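PDB 2P2V: alpha-2,3-sialyltransferase from Campylobacter jejuni, which probably transfers sialic acid from a CMP-activated donor to an acceptor sugar in alpha-2,3 linkage, as a membrane-associated glycosyltransferase. Local coordinates for residues V45-Q50 with Y57-K62; N49-E54 with K81-K86; Y77-Q82 with N256-I261. All blocks are in the same frame, centred on the assembly; numbering follows the deposited sequence.

Overall arrangement
The chain is the N-terminal portion of a longer protein, and all three contacts lie within the part of it that belongs to the sialyltransferase family. From the N terminus, strand 44-48 runs into a loop that turns back at 57-62; interaction 1 closes this short loop just before strand 62-68. Interaction 2 starts from the same stretch, sharing Asn49 and Gln50, and reaches on to helix 73-85, so the two cross along the chain rather than nest; the Arg47-Glu54 salt bridge joins them. Interaction 3 opens on that helix and ties it to the late loop 256-261. Centres of interactions 2 and 3 lie about 4 Å apart, those of interactions 1 and 3 about 13 Å.

Interaction 1. Residues V45-Q50 with Y57-K62; sequences VFRCNQ and YYLGKK. With CSF (cytidine-5'-monophosphate-3-fluoro-N-acetyl-neuraminic acid), chain O.
Val45 and Lys62 mark the closest backbone approach, with CA atoms 7.4 Å apart, where the strand at 45-48 runs past a type I turn from Tyr57 to Gly60 that is closed by Gly60 N to Tyr57 O at 3.1 Å. No hydrogen bond joins the two segments directly; water 1 bridges them, accepting from Val45 N and donating to Lys62 O. Val45 turns CG1 to Leu59 CD1 at 4.0 Å, its chi1 of 178° setting that methyl opposite the amide nitrogen, while its CB lies 3.9 Å from Lys62 O. The Leu59 side chain continues onto Ile23 and Ala25 of strand 21-25. Arg47, further along the strand, works mainly through solvent. Waters 2 and 3 both sit in the guanidinium plane at its edge: water 3 accepts from Arg47 NH1 at 3.0 Å, and the bond to water 2 is weak. Each water donates to Gly60 O, and water 2 also accepts from Leu59 N at 2.9 Å, so the turn backbone is tied to the guanidinium through water; the direct touch is Leu59 CB, 4.3 Å from Arg47 NH1. Arg47 NH2 meanwhile forms a salt bridge with Glu54. Past the strand end, Asn49 ND2 divides its two hydrogens between CSF O3A and OAA, both at 3.0 Å and both bent (143° and 147°), thus gripping phosphate and carboxylate together. A parallel sheet that presents its ligand-binding residues where a strand gives way to a loop is characteristic of Rossmann-like nucleotide-sugar sites.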
# COMPACT_ATOMS: atom_id res chain seq x y z
N VAL A 45 -8.65 31.55 -13.08
CA VAL A 45 -7.30 31.91 -13.43
C VAL A 45 -6.35 30.86 -12.77
O VAL A 45 -6.57 30.52 -11.61
CB VAL A 45 -6.94 33.25 -12.79
CG1 VAL A 45 -5.55 33.57 -13.12
CG2 VAL A 45 -7.89 34.41 -13.30
N PHE A 46 -5.31 30.42 -13.49
CA PHE A 46 -4.25 29.57 -12.91
C PHE A 46 -2.96 30.37 -12.96
O PHE A 46 -2.66 31.06 -13.96
CB PHE A 46 -4.04 28.29 -13.72
CG PHE A 46 -5.07 27.18 -13.50
CD1 PHE A 46 -6.11 27.29 -12.60
CD2 PHE A 46 -4.94 26.01 -14.25
CE1 PHE A 46 -7.03 26.21 -12.45
CE2 PHE A 46 -5.82 24.95 -14.12
CZ PHE A 46 -6.87 25.04 -13.20
N ARG A 47 -2.19 30.34 -11.86
CA ARG A 47 -0.90 31.01 -11.86
C ARG A 47 0.14 30.01 -11.34
O ARG A 47 -0.20 29.00 -10.72
CB ARG A 47 -0.91 32.21 -10.89
CG ARG A 47 -2.01 33.33 -11.12
CD ARG A 47 -1.81 33.98 -12.47
NE ARG A 47 -0.53 34.66 -12.69
CZ ARG A 47 -0.27 35.92 -12.32
NH1 ARG A 47 -1.16 36.62 -11.68
NH2 ARG A 47 0.90 36.47 -12.63
N CYS A 48 1.43 30.30 -11.58
CA CYS A 48 2.41 29.33 -11.16
C CYS A 48 3.60 30.05 -10.54
O CYS A 48 3.79 31.26 -10.77
CB CYS A 48 2.91 28.49 -12.35
SG CYS A 48 3.75 29.36 -13.69
N ASN A 49 4.37 29.28 -9.79
CA ASN A 49 5.72 29.70 -9.40
C ASN A 49 5.73 31.11 -8.79
O ASN A 49 4.96 31.35 -7.86
CB ASN A 49 6.67 29.50 -10.57
CG ASN A 49 6.72 28.03 -11.05
OD1 ASN A 49 6.33 27.12 -10.33
ND2 ASN A 49 7.22 27.82 -12.25
N GLN A 50 6.64 32.00 -9.24
CA GLN A 50 6.75 33.30 -8.60
C GLN A 50 5.76 34.35 -9.14
O GLN A 50 6.14 35.48 -9.41
CB GLN A 50 8.19 33.81 -8.70
CG GLN A 50 9.16 33.05 -7.81
CD GLN A 50 9.63 31.71 -8.42
OE1 GLN A 50 9.15 30.66 -8.02
NE2 GLN A 50 10.59 31.76 -9.36
N TYR A 57 -1.80 43.73 -9.90
CA TYR A 57 -2.63 42.57 -10.04
C TYR A 57 -3.02 42.37 -11.50
O TYR A 57 -4.19 42.58 -11.85
CB TYR A 57 -3.88 42.69 -9.18
CG TYR A 57 -3.60 42.54 -7.70
CD1 TYR A 57 -3.24 41.28 -7.16
CD2 TYR A 57 -3.68 43.64 -6.84
CE1 TYR A 57 -3.00 41.12 -5.81
CE2 TYR A 57 -3.41 43.50 -5.47
CZ TYR A 57 -3.08 42.23 -4.97
OH TYR A 57 -2.85 42.08 -3.64
N TYR A 58 -2.07 41.91 -12.32
CA TYR A 58 -2.33 41.75 -13.78
C TYR A 58 -3.50 40.85 -14.16
O TYR A 58 -4.08 41.00 -15.25
CB TYR A 58 -1.08 41.40 -14.57
CG TYR A 58 -0.01 42.46 -14.44
CD1 TYR A 58 -0.11 43.69 -15.15
CD2 TYR A 58 1.11 42.26 -13.63
CE1 TYR A 58 0.89 44.69 -15.02
CE2 TYR A 58 2.12 43.25 -13.51
CZ TYR A 58 1.99 44.46 -14.22
OH TYR A 58 2.98 45.42 -14.08
N LEU A 59 -3.87 39.91 -13.28
CA LEU A 59 -5.04 39.08 -13.52
C LEU A 59 -6.01 39.06 -12.33
O LEU A 59 -6.82 38.15 -12.19
CB LEU A 59 -4.61 37.67 -13.93
CG LEU A 59 -4.22 37.53 -15.40
CD1 LEU A 59 -3.74 36.12 -15.65
CD2 LEU A 59 -5.45 37.83 -16.29
N GLY A 60 -5.94 40.09 -11.49
CA GLY A 60 -6.85 40.22 -10.37
C GLY A 60 -6.33 39.44 -9.17
O GLY A 60 -5.20 38.93 -9.18
N LYS A 61 -7.16 39.35 -8.13
CA LYS A 61 -6.75 38.83 -6.83
C LYS A 61 -7.20 37.40 -6.60
O LYS A 61 -6.71 36.73 -5.67
CB LYS A 61 -7.32 39.72 -5.71
CG LYS A 61 -6.74 41.14 -5.62
CD LYS A 61 -7.33 41.88 -4.40
CE LYS A 61 -6.73 41.32 -3.08
NZ LYS A 61 -7.38 41.77 -1.78
N LYS A 62 -8.18 36.94 -7.41
CA LYS A 62 -8.79 35.62 -7.25
C LYS A 62 -8.12 34.58 -8.16
O LYS A 62 -8.26 34.63 -9.39
CB LYS A 62 -10.30 35.66 -7.46
CG LYS A 62 -10.93 36.84 -6.70
CD LYS A 62 -12.42 36.66 -6.49
CE LYS A 62 -12.91 37.71 -5.51
NZ LYS A 62 -14.42 37.76 -5.38
C5A CSF O . 12.73 27.23 -14.02
C4A CSF O . 12.30 27.42 -15.47
C2A CSF O . 9.84 27.15 -14.80
O6A CSF O . 10.33 27.11 -13.44
C6A CSF O . 11.59 27.76 -13.12
C3A CSF O . 10.95 26.73 -15.75
O4A CSF O . 13.27 26.81 -16.32
N5A CSF O . 13.94 28.06 -13.83
C7A CSF O . 11.86 27.50 -11.64
C8A CSF O . 10.71 28.00 -10.78
C9A CSF O . 10.91 27.65 -9.29
O9A CSF O . 9.87 28.23 -8.47
O8A CSF O . 10.54 29.43 -11.02
O7A CSF O . 12.12 26.10 -11.46
C1A CSF O . 8.74 26.11 -14.97
OBA CSF O . 8.40 25.84 -16.16
OAA CSF O . 8.24 25.57 -13.95
O1A CSF O . 9.23 28.39 -15.22
O2A CSF O . 10.51 30.50 -15.29
N1 CSF O . 7.57 31.73 -19.14
C2 CSF O . 7.88 31.90 -20.53
N3 CSF O . 8.83 32.80 -20.92
C4 CSF O . 9.47 33.55 -20.00
C5 CSF O . 9.18 33.40 -18.63
C6 CSF O . 8.22 32.48 -18.23
C3' CSF O . 7.05 28.84 -17.45
C2' CSF O . 6.91 29.29 -18.89
C1' CSF O . 6.53 30.77 -18.73
O4' CSF O . 6.12 31.00 -17.36
C4' CSF O . 6.18 29.79 -16.62
PA CSF O . 9.32 29.89 -14.60
O5' CSF O . 8.01 30.62 -15.22
C5' CSF O . 6.71 30.03 -15.21
O3' CSF O . 6.56 27.52 -17.28
O2' CSF O . 5.84 28.56 -19.54
N4 CSF O . 10.41 34.46 -20.37
O2 CSF O . 7.29 31.18 -21.38
O3A CSF O . 9.13 29.94 -13.11
C10 CSF O . 14.87 27.61 -12.97
O10 CSF O . 14.75 26.57 -12.31
C11 CSF O . 16.09 28.49 -12.82
F3A CSF O . 11.09 25.36 -15.63
O HOH W 1 -9.92 32.70 -10.63
O HOH W 2 -2.78 39.22 -10.68
O HOH W 3 -3.94 36.32 -10.49

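Interaction 2. Residues N49-E54 with K81-K86; sequences NQFYFE and KQLILK. With CSF (cytidine-5'-monophosphate-3-fluoro-N-acetyl-neuraminic acid), chain O.
Leu83 pushes its CD1 methyl into the angle between two aromatic side chains, 3.8 Å from Phe51 CZ and 3.9 Å from Tyr52 CB. Its other branch adds a lighter touch, CD2 to Tyr52 CB at 4.1 Å. Leucine and phenylalanine approach head-on from facing sides, whereas the tyrosine side chain runs nearly perpendicular to that of Leu83; the methyl lies obliquely to both rings. The nearest backbones are those of Tyr52 and Leu83, whose CA atoms are 8.4 Å apart, and only 101 Å² is buried, as expected when one helix residue does the reaching. Both aromatics place CG between the backbone N and the carbonyl carbon (chi1 67° for Phe51, 47° for Tyr52), which sets the rings roughly perpendicular, the Tyr52 edge directed at a face of Phe51: Tyr52 CD1 stands 3.9 Å above that face, near the ring's perimeter, and Phe51 CE1 lies in the plane of the Tyr52 ring. Phe51 further packs on Ile63, Val66 and Phe68 of strand 62-68. The short 3-10 segment that carries these rings is marked by Glu54 N to Phe51 O at 3.1 Å, and an inverse gamma turn centred on Gln50 leads into it. That glutamine clamps the glycerol tail of CSF, with OE1 accepting from O9A at 2.6 Å and NE2 donating to O8A at 2.9 Å. Gln76 of helix 73-85 ties the helix to this loop, bonding Tyr52 OH through OE1 and, weakly, Gln50 OE1 through NE2. The arrangement packs the helix of a beta-alpha-beta crossover, strand 62-68 to helix 73-85 to strand 90-96, against the donor-binding loop after the neighbouring strand 44-48.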
# COMPACT_ATOMS: atom_id res chain seq x y z
N ASN A 49 4.37 29.28 -9.79
CA ASN A 49 5.72 29.70 -9.40
C ASN A 49 5.73 31.11 -8.79
O ASN A 49 4.96 31.35 -7.86
CB ASN A 49 6.67 29.50 -10.57
CG ASN A 49 6.72 28.03 -11.05
OD1 ASN A 49 6.33 27.12 -10.33
ND2 ASN A 49 7.22 27.82 -12.25
N GLN A 50 6.64 32.00 -9.24
CA GLN A 50 6.75 33.30 -8.60
C GLN A 50 5.76 34.35 -9.14
O GLN A 50 6.14 35.48 -9.41
CB GLN A 50 8.19 33.81 -8.70
CG GLN A 50 9.16 33.05 -7.81
CD GLN A 50 9.63 31.71 -8.42
OE1 GLN A 50 9.15 30.66 -8.02
NE2 GLN A 50 10.59 31.76 -9.36
N PHE A 51 4.48 34.00 -9.27
CA PHE A 51 3.50 34.93 -9.84
C PHE A 51 3.37 36.21 -8.98
O PHE A 51 3.09 37.31 -9.48
CB PHE A 51 2.11 34.22 -10.00
CG PHE A 51 1.47 33.87 -8.71
CD1 PHE A 51 1.70 32.63 -8.11
CD2 PHE A 51 0.67 34.79 -8.06
CE1 PHE A 51 1.15 32.34 -6.86
CE2 PHE A 51 0.10 34.50 -6.81
CZ PHE A 51 0.36 33.27 -6.20
N TYR A 52 3.53 36.05 -7.67
CA TYR A 52 3.30 37.12 -6.69
C TYR A 52 4.42 38.17 -6.71
O TYR A 52 4.31 39.22 -6.03
CB TYR A 52 3.21 36.54 -5.26
CG TYR A 52 4.30 35.55 -4.94
CD1 TYR A 52 4.16 34.20 -5.26
CD2 TYR A 52 5.47 35.96 -4.32
CE1 TYR A 52 5.13 33.29 -5.02
CE2 TYR A 52 6.47 35.06 -4.08
CZ TYR A 52 6.30 33.71 -4.41
OH TYR A 52 7.29 32.79 -4.14
N PHE A 53 5.47 37.89 -7.46
CA PHE A 53 6.50 38.89 -7.78
C PHE A 53 5.91 40.07 -8.57
O PHE A 53 6.49 41.17 -8.57
CB PHE A 53 7.62 38.27 -8.60
CG PHE A 53 8.70 37.56 -7.78
CD1 PHE A 53 8.38 36.78 -6.67
CD2 PHE A 53 10.03 37.63 -8.18
CE1 PHE A 53 9.38 36.09 -5.97
CE2 PHE A 53 11.06 36.97 -7.45
CZ PHE A 53 10.72 36.20 -6.35
N GLU A 54 4.75 39.86 -9.22
CA GLU A 54 4.07 40.91 -9.99
C GLU A 54 3.83 42.16 -9.15
O GLU A 54 3.41 42.07 -7.99
CB GLU A 54 2.74 40.40 -10.60
CG GLU A 54 1.64 40.13 -9.59
CD GLU A 54 0.39 39.54 -10.22
OE1 GLU A 54 0.42 39.30 -11.44
OE2 GLU A 54 -0.64 39.32 -9.49
N LYS A 81 0.21 30.46 1.82
CA LYS A 81 -0.54 30.62 3.05
C LYS A 81 -0.41 32.04 3.59
O LYS A 81 -1.39 32.60 4.03
CB LYS A 81 -0.09 29.66 4.14
CG LYS A 81 -0.34 28.21 3.90
CD LYS A 81 -1.85 27.97 4.09
CE LYS A 81 -2.12 26.55 3.79
NZ LYS A 81 -3.55 26.21 4.09
N GLN A 82 0.77 32.63 3.47
CA GLN A 82 0.91 34.03 3.87
C GLN A 82 0.20 35.04 2.91
O GLN A 82 -0.33 36.03 3.38
CB GLN A 82 2.38 34.37 3.99
CG GLN A 82 3.03 33.65 5.16
CD GLN A 82 2.38 33.96 6.49
OE1 GLN A 82 2.08 35.13 6.79
NE2 GLN A 82 2.20 32.94 7.32
N LEU A 83 0.22 34.77 1.60
CA LEU A 83 -0.51 35.60 0.63
C LEU A 83 -1.95 35.59 1.01
O LEU A 83 -2.62 36.62 0.94
CB LEU A 83 -0.35 35.07 -0.80
CG LEU A 83 1.07 35.13 -1.38
CD1 LEU A 83 1.16 34.43 -2.66
CD2 LEU A 83 1.55 36.60 -1.52
N ILE A 84 -2.45 34.43 1.44
CA ILE A 84 -3.87 34.25 1.76
C ILE A 84 -4.23 34.95 3.08
O ILE A 84 -5.19 35.75 3.13
CB ILE A 84 -4.25 32.76 1.87
CG1 ILE A 84 -4.11 32.09 0.50
CG2 ILE A 84 -5.63 32.59 2.55
CD1 ILE A 84 -3.94 30.60 0.52
N LEU A 85 -3.49 34.62 4.14
CA LEU A 85 -3.62 35.30 5.43
C LEU A 85 -3.49 36.83 5.38
O LEU A 85 -4.14 37.51 6.19
CB LEU A 85 -2.58 34.74 6.44
CG LEU A 85 -2.73 33.30 6.92
CD1 LEU A 85 -1.47 32.85 7.64
CD2 LEU A 85 -3.96 33.09 7.82
N LYS A 86 -2.63 37.37 4.51
CA LYS A 86 -2.40 38.81 4.41
C LYS A 86 -3.38 39.48 3.45
O LYS A 86 -3.24 40.68 3.13
CB LYS A 86 -0.98 39.08 3.95
CG LYS A 86 0.10 38.77 5.02
CD LYS A 86 1.48 39.25 4.55
CE LYS A 86 1.40 40.70 3.94
NZ LYS A 86 2.59 41.24 3.16
C5A CSF O . 12.73 27.23 -14.02
C4A CSF O . 12.30 27.42 -15.47
C2A CSF O . 9.84 27.15 -14.80
O6A CSF O . 10.33 27.11 -13.44
C6A CSF O . 11.59 27.76 -13.12
C3A CSF O . 10.95 26.73 -15.75
O4A CSF O . 13.27 26.81 -16.32
N5A CSF O . 13.94 28.06 -13.83
C7A CSF O . 11.86 27.50 -11.64
C8A CSF O . 10.71 28.00 -10.78
C9A CSF O . 10.91 27.65 -9.29
O9A CSF O . 9.87 28.23 -8.47
O8A CSF O . 10.54 29.43 -11.02
O7A CSF O . 12.12 26.10 -11.46
C1A CSF O . 8.74 26.11 -14.97
OBA CSF O . 8.40 25.84 -16.16
OAA CSF O . 8.24 25.57 -13.95
O1A CSF O . 9.23 28.39 -15.22
O2A CSF O . 10.51 30.50 -15.29
N1 CSF O . 7.57 31.73 -19.14
C2 CSF O . 7.88 31.90 -20.53
N3 CSF O . 8.83 32.80 -20.92
C4 CSF O . 9.47 33.55 -20.00
C5 CSF O . 9.18 33.40 -18.63
C6 CSF O . 8.22 32.48 -18.23
C3' CSF O . 7.05 28.84 -17.45
C2' CSF O . 6.91 29.29 -18.89
C1' CSF O . 6.53 30.77 -18.73
O4' CSF O . 6.12 31.00 -17.36
C4' CSF O . 6.18 29.79 -16.62
PA CSF O . 9.32 29.89 -14.60
O5' CSF O . 8.01 30.62 -15.22
C5' CSF O . 6.71 30.03 -15.21
O3' CSF O . 6.56 27.52 -17.28
O2' CSF O . 5.84 28.56 -19.54
N4 CSF O . 10.41 34.46 -20.37
O2 CSF O . 7.29 31.18 -21.38
O3A CSF O . 9.13 29.94 -13.11
C10 CSF O . 14.87 27.61 -12.97
O10 CSF O . 14.75 26.57 -12.31
C11 CSF O . 16.09 28.49 -12.82
F3A CSF O . 11.09 25.36 -15.63

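Interaction 3. Residues Y77-Q82 with N256-I261; sequences YHTAKQ and NSINDI
This is a largely apolar packing of helix 73-85 against an irregular loop that lies between strand 224-227 and helix 268-283. Thr79 and Ile261 bring the backbones closest, with CA atoms 6.2 Å apart, and the two segments bury 177 Å² without a hydrogen bond between them. Thr79 serves both isoleucines. Its methyl CG2 meets Ile258 CG2 at 4.1 Å, the two side chains running alongside in antiparallel sense, while OG1 rests 3.8 Å from Ile261 CG1, where the side chains are close to perpendicular. That hydroxyl is bonded to Gln75 O, one turn back in the helix, and to Leu262 N, so the threonine pins the loop backbone just past Ile261. One turn on, Gln82 offers its aliphatic root: CB lies 3.8 Å from Ile258 CD1, which also comes within 3.9 Å of Gln82 C. Spacing of three residues puts Thr79 and Gln82 on one face of helix 73-85, one of the helices packed against the parallel sheet of the Rossmann-like alpha/beta fold, and the late loop crosses this face. The bend of Gln82 at chi2 (-58°) carries its amide away from the isoleucines, and NE2 bonds Tyr139 OH of the second subunit; the same hydroxyl is hydrogen-bonded to His78 ND1, so the helix is shared with the subunit interface. On the loop, Ile261 holds CG1 on the far side of CB from its amide nitrogen (chi1 -172°), within reach of the threonine hydroxyl, and the side chain also packs on Ile189 and Ile192 of helix 187-192, about 6 Å from the bound CSF.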
# COMPACT_ATOMS: atom_id res chain seq x y z
N TYR A 77 4.56 26.81 -0.51
CA TYR A 77 3.33 26.51 0.28
C TYR A 77 3.15 27.54 1.39
O TYR A 77 2.11 28.10 1.58
CB TYR A 77 3.43 25.10 0.86
CG TYR A 77 2.21 24.65 1.62
CD1 TYR A 77 1.09 24.15 0.94
CD2 TYR A 77 2.14 24.75 3.01
CE1 TYR A 77 -0.05 23.74 1.65
CE2 TYR A 77 0.99 24.32 3.74
CZ TYR A 77 -0.06 23.80 3.04
OH TYR A 77 -1.13 23.40 3.80
N HIS A 78 4.23 27.79 2.15
CA HIS A 78 4.22 28.79 3.19
C HIS A 78 3.95 30.20 2.60
O HIS A 78 3.15 30.97 3.14
CB HIS A 78 5.65 28.72 3.83
CG HIS A 78 5.95 29.87 4.74
ND1 HIS A 78 5.14 30.21 5.79
CD2 HIS A 78 6.99 30.74 4.76
CE1 HIS A 78 5.63 31.29 6.39
NE2 HIS A 78 6.76 31.62 5.78
N THR A 79 4.54 30.51 1.46
CA THR A 79 4.35 31.83 0.83
C THR A 79 2.88 31.98 0.46
O THR A 79 2.26 33.00 0.75
CB THR A 79 5.23 32.02 -0.42
OG1 THR A 79 6.62 31.93 -0.06
CG2 THR A 79 5.02 33.42 -1.02
N ALA A 80 2.34 30.95 -0.17
CA ALA A 80 0.89 30.98 -0.50
C ALA A 80 -0.06 31.14 0.71
O ALA A 80 -1.10 31.86 0.62
CB ALA A 80 0.57 29.72 -1.35
N LYS A 81 0.21 30.46 1.82
CA LYS A 81 -0.54 30.62 3.05
C LYS A 81 -0.41 32.04 3.59
O LYS A 81 -1.39 32.60 4.03
CB LYS A 81 -0.09 29.66 4.14
CG LYS A 81 -0.34 28.21 3.90
CD LYS A 81 -1.85 27.97 4.09
CE LYS A 81 -2.12 26.55 3.79
NZ LYS A 81 -3.55 26.21 4.09
N GLN A 82 0.77 32.63 3.47
CA GLN A 82 0.91 34.03 3.87
C GLN A 82 0.20 35.04 2.91
O GLN A 82 -0.33 36.03 3.38
CB GLN A 82 2.38 34.37 3.99
CG GLN A 82 3.03 33.65 5.16
CD GLN A 82 2.38 33.96 6.49
OE1 GLN A 82 2.08 35.13 6.79
NE2 GLN A 82 2.20 32.94 7.32
N ASN A 256 3.90 47.10 0.83
CA ASN A 256 4.52 46.06 1.61
C ASN A 256 3.94 44.69 1.25
O ASN A 256 3.83 43.80 2.10
CB ASN A 256 4.43 46.40 3.10
CG ASN A 256 5.33 47.59 3.45
OD1 ASN A 256 5.15 48.69 2.93
ND2 ASN A 256 6.31 47.35 4.30
N SER A 257 3.54 44.55 -0.01
CA SER A 257 3.19 43.26 -0.57
C SER A 257 4.36 42.30 -0.47
O SER A 257 5.51 42.68 -0.67
CB SER A 257 2.79 43.42 -2.04
OG SER A 257 1.48 43.93 -2.09
N ILE A 258 4.07 41.03 -0.20
CA ILE A 258 5.06 39.97 -0.40
C ILE A 258 5.50 39.99 -1.86
O ILE A 258 4.67 39.84 -2.79
CB ILE A 258 4.44 38.57 -0.06
CG1 ILE A 258 4.07 38.46 1.44
CG2 ILE A 258 5.39 37.46 -0.48
CD1 ILE A 258 3.12 37.32 1.78
N ASN A 259 6.79 40.16 -2.06
CA ASN A 259 7.34 40.26 -3.39
C ASN A 259 8.52 39.36 -3.62
O ASN A 259 9.19 39.47 -4.65
CB ASN A 259 7.76 41.70 -3.70
CG ASN A 259 8.89 42.21 -2.78
OD1 ASN A 259 9.27 41.58 -1.78
ND2 ASN A 259 9.41 43.39 -3.12
N ASP A 260 8.82 38.49 -2.66
CA ASP A 260 9.92 37.51 -2.82
C ASP A 260 9.39 36.25 -2.12
O ASP A 260 8.46 36.36 -1.31
CB ASP A 260 11.18 38.03 -2.14
CG ASP A 260 12.44 37.31 -2.58
OD1 ASP A 260 12.36 36.37 -3.39
OD2 ASP A 260 13.55 37.67 -2.08
N ILE A 261 9.92 35.10 -2.51
CA ILE A 261 9.56 33.81 -1.90
C ILE A 261 9.97 33.87 -0.43
O ILE A 261 11.07 34.36 -0.11
CB ILE A 261 10.21 32.60 -2.65
CG1 ILE A 261 9.69 31.26 -2.13
CG2 ILE A 261 11.81 32.65 -2.60
CD1 ILE A 261 10.14 30.07 -3.05